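Local coordinates for protein oxidoreductase, zinc-binding dehydrogenase family (Myxococcus xanthus, PDB 5K1S) that is a zinc-binding medium-chain reductase that takes part in an alternative de novo route to isovaleryl coenzyme A, at residues D254-I259 with G276-V281; G208-A213 with R247-G252; V47-H52 with Q140-P145; T103-S108 with Y307-A312. One frame throughout, in Å; residues are numbered along the deposited sequence.

Contact 1: D254-I259 with G276-V281; sequences DVAVEI and GRVVVV
Val-255 and Val-279 meet methyl to methyl, CG2 to CG2 at 4.0 Å, on the face of the sheet that turns to helix 165-178. On the other face Ala-256 and Val-278 lie together under Thr-268 of helix 262-270, Ala-256 CB 4.2 Å from Val-278 CG2. Branching at CB suits valine to an extended backbone, and its methyls cover the strand on the side where the helix packs. The two strands run parallel, 16° apart, as neighbours in a Rossmann fold, and helix 262-270 makes the beta-alpha-beta crossover between them. Five backbone bonds join them, among them Val-279 N to Ala-256 O at 2.8 Å, and the last is Val-281 N to Glu-258 O at 3.1 Å. Toward the strand starts, Arg-277 has CG between its backbone N and carbonyl carbon (chi1 56°). From there an extended chain carries the guanidinium past Val-255, whose CB sits over the centre of one face, 4.1 Å from Arg-277 CZ. The charge is met outside the pair, by a salt bridge to Glu-185 and a bond from NE to Gly-179 O. At the far end the buried carboxylate of Glu-258 bends away to the hydroxyls of Thr-190 and Thr-268.

Contact 2: G208-A213 with R247-G252; sequences GARVIA and RTQGAG
Arg-210 reaches from its strand to the end of helix 240-247, where NH2 donates to Arg-247 O at 2.9 Å. The bond is bent, 135° at the hydrogen, and the carbonyl oxygen lies 29° out of the guanidinium plane. Beside it runs an apolar touch: the tip of Ile-212, CD1, meets Thr-248 CG2 at 3.5 Å. A long, flexible arginine suits the more open side, while the branched isoleucine fills the buried gap between sheet and helix end, also packing on Ile-233 and Leu-188. In Rossmann terms, strand 210-215 here backs onto the connection that leads from strand 231-234 through helix 240-247 to strand 253-258, on the far side of strand 186-190. Arg-210 stretches fully, with CG anti to the backbone N (chi1 -176°), and its charge is paired in salt bridges from NE to Asp-230 and from NH2 to Glu-231. Thr-248 is fixed through its hydroxyl, which bonds to Val-244 O in the last helical turn and accepts Gly-252 N at 3.1 Å. That second bond spans a type I' turn from Thr-248 to Ala-251, closed by Ala-251 N to Thr-248 O at 3.1 Å. Both central residues, Gln-249 and Gly-250, have positive phi, which glycine adopts easily and glutamine less so. At Gly-252 the backbone angles would press any CB against the carbonyl oxygen of Ala-251.

Contact 3: V47-H52 with Q140-P145; sequences VLLRVH and QFMVAP
Leu-49 and Met-142 face each other as a hydrogen-bonded pair of antiparallel strands, with Leu-49 N to Met-142 O at 2.8 Å and Met-142 N returning to Leu-49 O. Ala-144 N to Val-47 O continues the pairing; the reverse bond from Val-47 N is weak. At the other end Val-51 N bonds to Gln-140 O. The strands are twisted, with 142° between their directions. Apolar contacts fill both faces of this part of the GroES-like domain. Inward, toward strands 100-103 and 149-151, Leu-49 CD1 touches Ala-144 CB at 4.1 Å, and Val-51 CG2 meets Met-142 CG at 3.8 Å, those two side chains crossing at about a right angle. Unbranched methionine can lay CG against both Leu-49 CB and Val-51 CG2, the valine branch anti to its carbonyl carbon. On the opposite face Leu-48 CD1 lies 4.1 Å from Val-143 CG2, and Arg-50 CG lies 3.5 Å from Phe-141 CE2. Arginine suits this partly exposed place: its methylenes meet the ring, CD lies over one face of the His-52 ring, and NH1 has a long, weak ion pair with Glu-84. The chemistry implies main-chain bonds and apolar side chains holding the pair, Arg-50 adding its aliphatic part.

Contact 4: T103-S108 with Y307-A312; sequences TLQRMS and YATTQA
Leu-104 points its two methyls at the start of helix 311-323, where a loop of the catalytic domain meets the chain leaving the last strand of the Rossmann sheet. CD2 lies 3.4 Å from Thr-310 O, and CD1 lies 3.7 Å from Gln-311 N, a branched apolar tip spanning the backbone of the helix start. Thr-310 itself is the N-cap, its hydroxyl holding a backbone N just beyond, and Glu-313 OE1 accepts Thr-310 N in the manner of a capping box. Gln-105 crosses Thr-309 obliquely; CG anti to the carbonyl carbon (chi1 -62°) and a bend at chi2 leave the amide beside Thr-309, with Gln-105 OE1 3.5 Å from Ala-308 CA. The same side chain packs on Cys-166, a zinc ligand, and comes within about 4 Å of the zinc ion. Arg-106 stands at about a right angle to Tyr-307, with Arg-106 CD 4.2 Å from Tyr-307 CE2, and sends NH1 to Asn-120 O. Tyr-307 N bonds to Glu-300 of the second subunit. One water joins the polar groups: it donates to Gln-105 OE1 and to Thr-309 O, each at 2.9 Å, and accepts Arg-106 N at 3.2 Å.

In the fold
Contacts 1 and 2 belong to the Rossmann domain and reach the same parallel sheet, about 13 Å apart, centre to centre; contact 1 is a buried strand pair, whereas contact 2, nearer the surface, joins a strand to a helix end through an arginine and an isoleucine. Contact 3 pairs strands too, but antiparallel ones, in the GroES-like domain, about 35 Å from contact 1, centre to centre. Contact 4 lies between the domains, buried yet without regular pairing: a water and a few side chains take the place of main-chain bonds. It touches contact 3, with Thr-103 packed on Leu-49 and Met-142, and along the chain its loop encloses contacts 1 and 2.

Contact 1: D254-I259 with G276-V281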
loop_
_atom_site.group_PDB
_atom_site.type_symbol
_atom_site.label_atom_id
_atom_site.label_comp_id
_atom_site.label_asym_id
_atom_site.label_seq_id
_atom_site.Cartn_x
_atom_site.Cartn_y
_atom_site.Cartn_z
ATOM N N ASP A 254 10.893 10.361 0.906
ATOM C CA ASP A 254 10.719 9.340 -0.119
ATOM C C ASP A 254 9.908 8.160 0.403
ATOM O O ASP A 254 9.054 7.625 -0.312
ATOM C CB ASP A 254 12.084 8.862 -0.618
ATOM C CG ASP A 254 12.908 9.981 -1.222
ATOM O OD1 ASP A 254 13.656 10.641 -0.472
ATOM O OD2 ASP A 254 12.808 10.200 -2.448
ATOM N N VAL A 255 10.160 7.746 1.643
ATOM C CA VAL A 255 9.476 6.612 2.250
ATOM C C VAL A 255 9.212 6.936 3.714
ATOM O O VAL A 255 9.944 7.707 4.340
ATOM C CB VAL A 255 10.300 5.309 2.110
ATOM C CG1 VAL A 255 11.687 5.486 2.706
ATOM C CG2 VAL A 255 9.583 4.129 2.760
ATOM N N ALA A 256 8.151 6.340 4.257
ATOM C CA ALA A 256 7.778 6.532 5.651
ATOM C C ALA A 256 7.494 5.180 6.289
ATOM O O ALA A 256 6.804 4.343 5.699
ATOM C CB ALA A 256 6.554 7.443 5.780
ATOM N N VAL A 257 8.027 4.976 7.488
ATOM C CA VAL A 257 7.790 3.766 8.268
ATOM C C VAL A 257 6.754 4.128 9.327
ATOM O O VAL A 257 7.075 4.753 10.342
ATOM C CB VAL A 257 9.082 3.235 8.894
ATOM C CG1 VAL A 257 8.807 1.981 9.709
ATOM C CG2 VAL A 257 10.117 2.957 7.812
ATOM N N GLU A 258 5.504 3.732 9.093
ATOM C CA GLU A 258 4.394 4.101 9.970
ATOM C C GLU A 258 4.215 3.010 11.018
ATOM O O GLU A 258 3.535 2.009 10.783
ATOM C CB GLU A 258 3.119 4.313 9.160
ATOM C CG GLU A 258 1.906 4.686 10.001
ATOM C CD GLU A 258 2.104 5.971 10.786
ATOM O OE1 GLU A 258 1.795 7.056 10.248
ATOM O OE2 GLU A 258 2.575 5.898 11.941
ATOM N N ILE A 259 4.826 3.209 12.184
ATOM C CA ILE A 259 4.690 2.269 13.293
ATOM C C ILE A 259 3.496 2.620 14.170
ATOM O O ILE A 259 2.760 1.734 14.611
ATOM C CB ILE A 259 5.993 2.237 14.116
ATOM C CG1 ILE A 259 7.165 1.770 13.247
ATOM C CG2 ILE A 259 5.835 1.328 15.336
ATOM C CD1 ILE A 259 8.521 1.916 13.909
ATOM N N GLY A 276 6.064 9.044 -3.137
ATOM C CA GLY A 276 6.546 8.390 -1.941
ATOM C C GLY A 276 5.700 7.191 -1.563
ATOM O O GLY A 276 4.571 7.012 -2.023
ATOM N N ARG A 277 6.264 6.352 -0.695
ATOM C CA ARG A 277 5.619 5.114 -0.281
ATOM C C ARG A 277 5.626 5.017 1.237
ATOM O O ARG A 277 6.662 5.231 1.873
ATOM C CB ARG A 277 6.319 3.898 -0.902
ATOM C CG ARG A 277 7.802 3.805 -0.595
ATOM C CD ARG A 277 8.498 2.832 -1.530
ATOM N NE ARG A 277 9.892 2.614 -1.153
ATOM C CZ ARG A 277 10.893 3.433 -1.459
ATOM N NH1 ARG A 277 10.667 4.542 -2.151
ATOM N NH2 ARG A 277 12.126 3.144 -1.069
ATOM N N VAL A 278 4.469 4.694 1.809
ATOM C CA VAL A 278 4.302 4.545 3.250
ATOM C C VAL A 278 4.200 3.059 3.555
ATOM O O VAL A 278 3.316 2.369 3.034
ATOM C CB VAL A 278 3.061 5.296 3.756
ATOM C CG1 VAL A 278 2.868 5.075 5.253
ATOM C CG2 VAL A 278 3.180 6.777 3.443
ATOM N N VAL A 279 5.095 2.566 4.404
ATOM C CA VAL A 279 5.108 1.166 4.806
ATOM C C VAL A 279 4.466 1.082 6.185
ATOM O O VAL A 279 5.055 1.510 7.183
ATOM C CB VAL A 279 6.530 0.590 4.813
ATOM C CG1 VAL A 279 6.487 -0.913 5.041
ATOM C CG2 VAL A 279 7.241 0.913 3.504
ATOM N N VAL A 280 3.258 0.532 6.244
ATOM C CA VAL A 280 2.490 0.473 7.481
ATOM C C VAL A 280 2.772 -0.858 8.163
ATOM O O VAL A 280 2.591 -1.924 7.564
ATOM C CB VAL A 280 0.988 0.643 7.212
ATOM C CG1 VAL A 280 0.223 0.737 8.525
ATOM C CG2 VAL A 280 0.735 1.874 6.351
ATOM N N VAL A 281 3.213 -0.797 9.419
ATOM C CA VAL A 281 3.472 -2.006 10.196
ATOM C C VAL A 281 2.759 -2.023 11.540
ATOM O O VAL A 281 2.591 -3.108 12.126
ATOM C CB VAL A 281 4.994 -2.200 10.393
ATOM C CG1 VAL A 281 5.596 -1.047 11.182
ATOM C CG2 VAL A 281 5.295 -3.539 11.067
#

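Contact 2: G208-A213 with R247-G252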
loop_
_atom_site.group_PDB
_atom_site.type_symbol
_atom_site.label_atom_id
_atom_site.label_comp_id
_atom_site.label_asym_id
_atom_site.label_seq_id
_atom_site.Cartn_x
_atom_site.Cartn_y
_atom_site.Cartn_z
ATOM N N GLY A 208 22.518 3.789 4.152
ATOM C CA GLY A 208 22.865 5.032 3.485
ATOM C C GLY A 208 21.696 5.965 3.253
ATOM O O GLY A 208 21.621 6.602 2.194
ATOM N N ALA A 209 20.788 6.070 4.217
ATOM C CA ALA A 209 19.606 6.908 4.092
ATOM C C ALA A 209 19.548 7.912 5.235
ATOM O O ALA A 209 20.012 7.642 6.347
ATOM C CB ALA A 209 18.327 6.064 4.082
ATOM N N ARG A 210 18.976 9.078 4.945
ATOM C CA ARG A 210 18.762 10.099 5.960
ATOM C C ARG A 210 17.478 9.790 6.719
ATOM O O ARG A 210 16.421 9.594 6.114
ATOM C CB ARG A 210 18.684 11.481 5.313
ATOM C CG ARG A 210 18.560 12.633 6.296
ATOM C CD ARG A 210 18.274 13.937 5.572
ATOM N NE ARG A 210 18.033 15.042 6.496
ATOM C CZ ARG A 210 17.542 16.224 6.136
ATOM N NH1 ARG A 210 17.230 16.463 4.869
ATOM N NH2 ARG A 210 17.357 17.169 7.047
ATOM N N VAL A 211 17.570 9.751 8.046
ATOM C CA VAL A 211 16.477 9.303 8.901
ATOM C C VAL A 211 15.903 10.505 9.636
ATOM O O VAL A 211 16.644 11.272 10.263
ATOM C CB VAL A 211 16.948 8.228 9.896
ATOM C CG1 VAL A 211 15.776 7.714 10.723
ATOM C CG2 VAL A 211 17.632 7.084 9.158
ATOM N N ILE A 212 14.583 10.663 9.558
ATOM C CA ILE A 212 13.849 11.674 10.312
ATOM C C ILE A 212 12.903 10.928 11.241
ATOM O O ILE A 212 11.943 10.295 10.781
ATOM C CB ILE A 212 13.082 12.637 9.396
ATOM C CG1 ILE A 212 14.055 13.384 8.480
ATOM C CG2 ILE A 212 12.258 13.623 10.228
ATOM C CD1 ILE A 212 13.384 14.269 7.445
ATOM N N ALA A 213 13.169 10.997 12.541
ATOM C CA ALA A 213 12.391 10.279 13.541
ATOM C C ALA A 213 11.367 11.205 14.184
ATOM O O ALA A 213 11.634 12.390 14.401
ATOM C CB ALA A 213 13.307 9.690 14.616
ATOM N N ARG A 247 12.204 20.578 7.409
ATOM C CA ARG A 247 13.504 19.929 7.518
ATOM C C ARG A 247 13.929 19.225 6.236
ATOM O O ARG A 247 15.081 18.789 6.145
ATOM C CB ARG A 247 13.492 18.924 8.671
ATOM C CG ARG A 247 13.504 19.567 10.048
ATOM C CD ARG A 247 13.479 18.525 11.154
ATOM N NE ARG A 247 13.741 19.111 12.467
ATOM C CZ ARG A 247 12.835 19.747 13.203
ATOM N NH1 ARG A 247 11.592 19.893 12.763
ATOM N NH2 ARG A 247 13.173 20.244 14.385
ATOM N N THR A 248 13.038 19.103 5.250
ATOM C CA THR A 248 13.354 18.466 3.976
ATOM C C THR A 248 13.362 19.463 2.822
ATOM O O THR A 248 13.226 19.065 1.660
ATOM C CB THR A 248 12.362 17.338 3.684
ATOM O OG1 THR A 248 11.034 17.872 3.609
ATOM C CG2 THR A 248 12.422 16.274 4.772
ATOM N N GLN A 249 13.523 20.753 3.119
ATOM C CA GLN A 249 13.541 21.794 2.092
ATOM C C GLN A 249 12.241 21.795 1.291
ATOM O O GLN A 249 12.234 22.045 0.083
ATOM C CB GLN A 249 14.749 21.637 1.166
ATOM C CG GLN A 249 16.088 21.559 1.890
ATOM C CD GLN A 249 16.445 20.146 2.314
ATOM O OE1 GLN A 249 16.189 19.183 1.590
ATOM N NE2 GLN A 249 17.039 20.014 3.495
ATOM N N GLY A 250 11.131 21.511 1.969
ATOM C CA GLY A 250 9.832 21.506 1.326
ATOM C C GLY A 250 9.614 20.400 0.321
ATOM O O GLY A 250 8.602 20.417 -0.385
ATOM N N ALA A 251 10.525 19.431 0.236
ATOM C CA ALA A 251 10.409 18.360 -0.745
ATOM C C ALA A 251 9.586 17.182 -0.242
ATOM O O ALA A 251 8.925 16.514 -1.047
ATOM C CB ALA A 251 11.800 17.865 -1.152
ATOM N N GLY A 252 9.604 16.917 1.059
ATOM C CA GLY A 252 8.972 15.732 1.599
ATOM C C GLY A 252 9.961 14.595 1.748
ATOM O O GLY A 252 11.173 14.743 1.557
#

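Contact 3: V47-H52 with Q140-P145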
loop_
_atom_site.group_PDB
_atom_site.type_symbol
_atom_site.label_atom_id
_atom_site.label_comp_id
_atom_site.label_asym_id
_atom_site.label_seq_id
_atom_site.Cartn_x
_atom_site.Cartn_y
_atom_site.Cartn_z
ATOM N N VAL A 47 12.695 -29.959 16.287
ATOM C CA VAL A 47 13.925 -29.777 17.046
ATOM C C VAL A 47 13.552 -29.452 18.485
ATOM O O VAL A 47 12.606 -28.697 18.734
ATOM C CB VAL A 47 14.793 -28.660 16.426
ATOM C CG1 VAL A 47 15.704 -28.014 17.461
ATOM C CG2 VAL A 47 15.616 -29.214 15.272
ATOM N N LEU A 48 14.294 -30.020 19.434
ATOM C CA LEU A 48 14.113 -29.722 20.849
ATOM C C LEU A 48 15.118 -28.652 21.257
ATOM O O LEU A 48 16.327 -28.838 21.090
ATOM C CB LEU A 48 14.287 -30.975 21.706
ATOM C CG LEU A 48 14.160 -30.778 23.221
ATOM C CD1 LEU A 48 12.785 -30.238 23.594
ATOM C CD2 LEU A 48 14.434 -32.077 23.957
ATOM N N LEU A 49 14.616 -27.544 21.792
ATOM C CA LEU A 49 15.444 -26.408 22.162
ATOM C C LEU A 49 15.576 -26.308 23.675
ATOM O O LEU A 49 14.643 -26.618 24.421
ATOM C CB LEU A 49 14.860 -25.099 21.623
ATOM C CG LEU A 49 15.050 -24.810 20.135
ATOM C CD1 LEU A 49 14.271 -23.565 19.755
ATOM C CD2 LEU A 49 16.523 -24.639 19.794
ATOM N N ARG A 50 16.751 -25.868 24.114
ATOM C CA ARG A 50 17.007 -25.553 25.516
ATOM C C ARG A 50 16.964 -24.035 25.627
ATOM O O ARG A 50 17.930 -23.347 25.290
ATOM C CB ARG A 50 18.347 -26.127 25.965
ATOM C CG ARG A 50 18.498 -26.282 27.470
ATOM C CD ARG A 50 18.928 -24.994 28.149
ATOM N NE ARG A 50 19.797 -25.261 29.294
ATOM C CZ ARG A 50 21.119 -25.389 29.224
ATOM N NH1 ARG A 50 21.749 -25.272 28.059
ATOM N NH2 ARG A 50 21.820 -25.636 30.323
ATOM N N VAL A 51 15.830 -23.514 26.090
ATOM C CA VAL A 51 15.587 -22.078 26.051
ATOM C C VAL A 51 16.483 -21.392 27.073
ATOM O O VAL A 51 16.413 -21.678 28.274
ATOM C CB VAL A 51 14.109 -21.766 26.316
ATOM C CG1 VAL A 51 13.842 -20.274 26.147
ATOM C CG2 VAL A 51 13.214 -22.583 25.388
ATOM N N HIS A 52 17.330 -20.480 26.595
ATOM C CA HIS A 52 18.142 -19.648 27.470
ATOM C C HIS A 52 17.506 -18.295 27.751
ATOM O O HIS A 52 17.858 -17.659 28.750
ATOM C CB HIS A 52 19.531 -19.426 26.858
ATOM C CG HIS A 52 20.407 -20.639 26.893
ATOM N ND1 HIS A 52 21.235 -20.928 27.956
ATOM C CD2 HIS A 52 20.583 -21.637 25.996
ATOM C CE1 HIS A 52 21.885 -22.052 27.711
ATOM N NE2 HIS A 52 21.507 -22.502 26.527
ATOM N N GLN A 140 11.837 -23.891 30.100
ATOM C CA GLN A 140 13.222 -24.316 29.940
ATOM C C GLN A 140 13.471 -24.977 28.591
ATOM O O GLN A 140 14.614 -24.989 28.123
ATOM C CB GLN A 140 13.610 -25.285 31.057
ATOM C CG GLN A 140 13.578 -24.676 32.446
ATOM C CD GLN A 140 13.955 -25.671 33.527
ATOM O OE1 GLN A 140 13.331 -26.724 33.664
ATOM N NE2 GLN A 140 14.981 -25.341 34.301
ATOM N N PHE A 141 12.430 -25.517 27.960
ATOM C CA PHE A 141 12.568 -26.246 26.709
ATOM C C PHE A 141 11.348 -25.982 25.839
ATOM O O PHE A 141 10.306 -25.529 26.316
ATOM C CB PHE A 141 12.709 -27.760 26.933
ATOM C CG PHE A 141 13.859 -28.143 27.817
ATOM C CD1 PHE A 141 13.708 -28.179 29.194
ATOM C CD2 PHE A 141 15.086 -28.486 27.272
ATOM C CE1 PHE A 141 14.761 -28.538 30.009
ATOM C CE2 PHE A 141 16.143 -28.846 28.085
ATOM C CZ PHE A 141 15.981 -28.872 29.454
ATOM N N MET A 142 11.488 -26.283 24.551
ATOM C CA MET A 142 10.385 -26.158 23.610
ATOM C C MET A 142 10.766 -26.862 22.320
ATOM O O MET A 142 11.937 -26.870 21.926
ATOM C CB MET A 142 10.043 -24.688 23.329
ATOM C CG MET A 142 11.120 -23.929 22.568
ATOM S SD MET A 142 10.746 -22.173 22.374
ATOM C CE MET A 142 9.292 -22.245 21.330
ATOM N N VAL A 143 9.772 -27.453 21.677
ATOM C CA VAL A 143 9.948 -28.054 20.361
ATOM C C VAL A 143 9.669 -26.994 19.308
ATOM O O VAL A 143 8.825 -26.113 19.488
ATOM C CB VAL A 143 9.039 -29.289 20.193
ATOM C CG1 VAL A 143 8.947 -29.712 18.729
ATOM C CG2 VAL A 143 9.574 -30.437 21.030
ATOM N N ALA A 144 10.386 -27.082 18.195
ATOM C CA ALA A 144 10.255 -26.098 17.131
ATOM C C ALA A 144 10.474 -26.754 15.774
ATOM O O ALA A 144 11.525 -27.367 15.551
ATOM C CB ALA A 144 11.258 -24.961 17.327
ATOM N N PRO A 145 9.520 -26.663 14.847
ATOM C CA PRO A 145 9.807 -27.092 13.474
ATOM C C PRO A 145 10.980 -26.299 12.919
ATOM O O PRO A 145 11.100 -25.095 13.149
ATOM C CB PRO A 145 8.504 -26.785 12.722
ATOM C CG PRO A 145 7.455 -26.702 13.777
ATOM C CD PRO A 145 8.139 -26.172 14.993
#

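Contact 4: T103-S108 with Y307-A312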
loop_
_atom_site.group_PDB
_atom_site.type_symbol
_atom_site.label_atom_id
_atom_site.label_comp_id
_atom_site.label_asym_id
_atom_site.label_seq_id
_atom_site.Cartn_x
_atom_site.Cartn_y
_atom_site.Cartn_z
ATOM N N THR A 103 13.415 -18.533 17.677
ATOM C CA THR A 103 12.128 -18.822 17.061
ATOM C C THR A 103 11.554 -17.591 16.368
ATOM O O THR A 103 11.758 -16.452 16.799
ATOM C CB THR A 103 11.129 -19.318 18.108
ATOM O OG1 THR A 103 10.988 -18.332 19.139
ATOM C CG2 THR A 103 11.592 -20.635 18.722
ATOM N N LEU A 104 10.830 -17.837 15.279
ATOM C CA LEU A 104 10.023 -16.812 14.640
ATOM C C LEU A 104 8.754 -16.581 15.458
ATOM O O LEU A 104 8.553 -17.165 16.527
ATOM C CB LEU A 104 9.675 -17.216 13.208
ATOM C CG LEU A 104 10.789 -17.191 12.160
ATOM C CD1 LEU A 104 10.315 -17.857 10.883
ATOM C CD2 LEU A 104 11.229 -15.770 11.874
ATOM N N GLN A 105 7.878 -15.716 14.949
ATOM C CA GLN A 105 6.584 -15.515 15.588
ATOM C C GLN A 105 5.603 -16.610 15.187
ATOM O O GLN A 105 4.957 -17.221 16.047
ATOM C CB GLN A 105 6.033 -14.136 15.224
ATOM C CG GLN A 105 6.907 -12.980 15.708
ATOM C CD GLN A 105 7.269 -11.997 14.608
ATOM O OE1 GLN A 105 7.003 -12.230 13.432
ATOM N NE2 GLN A 105 7.886 -10.888 14.993
ATOM N N ARG A 106 5.489 -16.879 13.888
ATOM C CA ARG A 106 4.534 -17.843 13.362
ATOM C C ARG A 106 5.224 -18.754 12.356
ATOM O O ARG A 106 6.322 -18.471 11.873
ATOM C CB ARG A 106 3.342 -17.141 12.697
ATOM C CG ARG A 106 3.738 -16.246 11.531
ATOM C CD ARG A 106 2.531 -15.614 10.862
ATOM N NE ARG A 106 1.711 -16.587 10.146
ATOM C CZ ARG A 106 2.018 -17.098 8.958
ATOM N NH1 ARG A 106 3.141 -16.745 8.347
ATOM N NH2 ARG A 106 1.207 -17.972 8.379
ATOM N N MET A 107 4.551 -19.855 12.036
ATOM C CA MET A 107 5.068 -20.829 11.093
ATOM C C MET A 107 4.643 -20.475 9.670
ATOM O O MET A 107 3.952 -19.485 9.420
ATOM C CB MET A 107 4.591 -22.234 11.466
ATOM C CG MET A 107 5.317 -22.849 12.650
ATOM S SD MET A 107 7.103 -22.921 12.412
ATOM C CE MET A 107 7.219 -23.934 10.938
ATOM N N SER A 108 5.071 -21.309 8.723
ATOM C CA SER A 108 4.769 -21.118 7.311
ATOM C C SER A 108 4.990 -22.452 6.612
ATOM O O SER A 108 6.035 -23.081 6.803
ATOM C CB SER A 108 5.655 -20.024 6.704
ATOM O OG SER A 108 5.395 -19.861 5.323
ATOM N N TYR A 307 4.007 -7.407 7.570
ATOM C CA TYR A 307 3.528 -8.252 8.653
ATOM C C TYR A 307 4.481 -9.417 8.874
ATOM O O TYR A 307 4.982 -10.012 7.917
ATOM C CB TYR A 307 2.117 -8.775 8.344
ATOM C CG TYR A 307 1.534 -9.680 9.410
ATOM C CD1 TYR A 307 1.170 -9.180 10.652
ATOM C CD2 TYR A 307 1.330 -11.033 9.164
ATOM C CE1 TYR A 307 0.634 -10.000 11.625
ATOM C CE2 TYR A 307 0.792 -11.864 10.130
ATOM C CZ TYR A 307 0.444 -11.343 11.360
ATOM O OH TYR A 307 -0.093 -12.167 12.326
ATOM N N ALA A 308 4.735 -9.727 10.145
ATOM C CA ALA A 308 5.494 -10.915 10.521
ATOM C C ALA A 308 6.932 -10.865 10.018
ATOM O O ALA A 308 7.364 -9.867 9.433
ATOM C CB ALA A 308 4.799 -12.172 9.994
ATOM N N THR A 309 7.678 -11.946 10.245
ATOM C CA THR A 309 9.075 -12.045 9.853
ATOM C C THR A 309 9.323 -13.427 9.268
ATOM O O THR A 309 8.734 -14.414 9.721
ATOM C CB THR A 309 10.010 -11.804 11.051
ATOM O OG1 THR A 309 9.690 -10.551 11.667
ATOM C CG2 THR A 309 11.469 -11.789 10.610
ATOM N N THR A 310 10.190 -13.495 8.264
ATOM C CA THR A 310 10.509 -14.750 7.600
ATOM C C THR A 310 11.784 -15.355 8.180
ATOM O O THR A 310 12.537 -14.715 8.917
ATOM C CB THR A 310 10.669 -14.545 6.090
ATOM O OG1 THR A 310 11.809 -13.716 5.834
ATOM C CG2 THR A 310 9.426 -13.898 5.501
ATOM N N GLN A 311 12.017 -16.620 7.825
ATOM C CA GLN A 311 13.203 -17.321 8.306
ATOM C C GLN A 311 14.476 -16.642 7.815
ATOM O O GLN A 311 15.475 -16.574 8.542
ATOM C CB GLN A 311 13.154 -18.780 7.852
ATOM C CG GLN A 311 14.111 -19.698 8.581
ATOM C CD GLN A 311 13.892 -21.160 8.232
ATOM O OE1 GLN A 311 13.604 -21.500 7.084
ATOM N NE2 GLN A 311 14.020 -22.032 9.226
ATOM N N ALA A 312 14.456 -16.125 6.585
ATOM C CA ALA A 312 15.627 -15.437 6.052
ATOM C C ALA A 312 15.829 -14.088 6.727
ATOM O O ALA A 312 16.963 -13.711 7.045
ATOM C CB ALA A 312 15.488 -15.262 4.541
HETATM O O HOH W 1 7.157 -14.780 12.078
#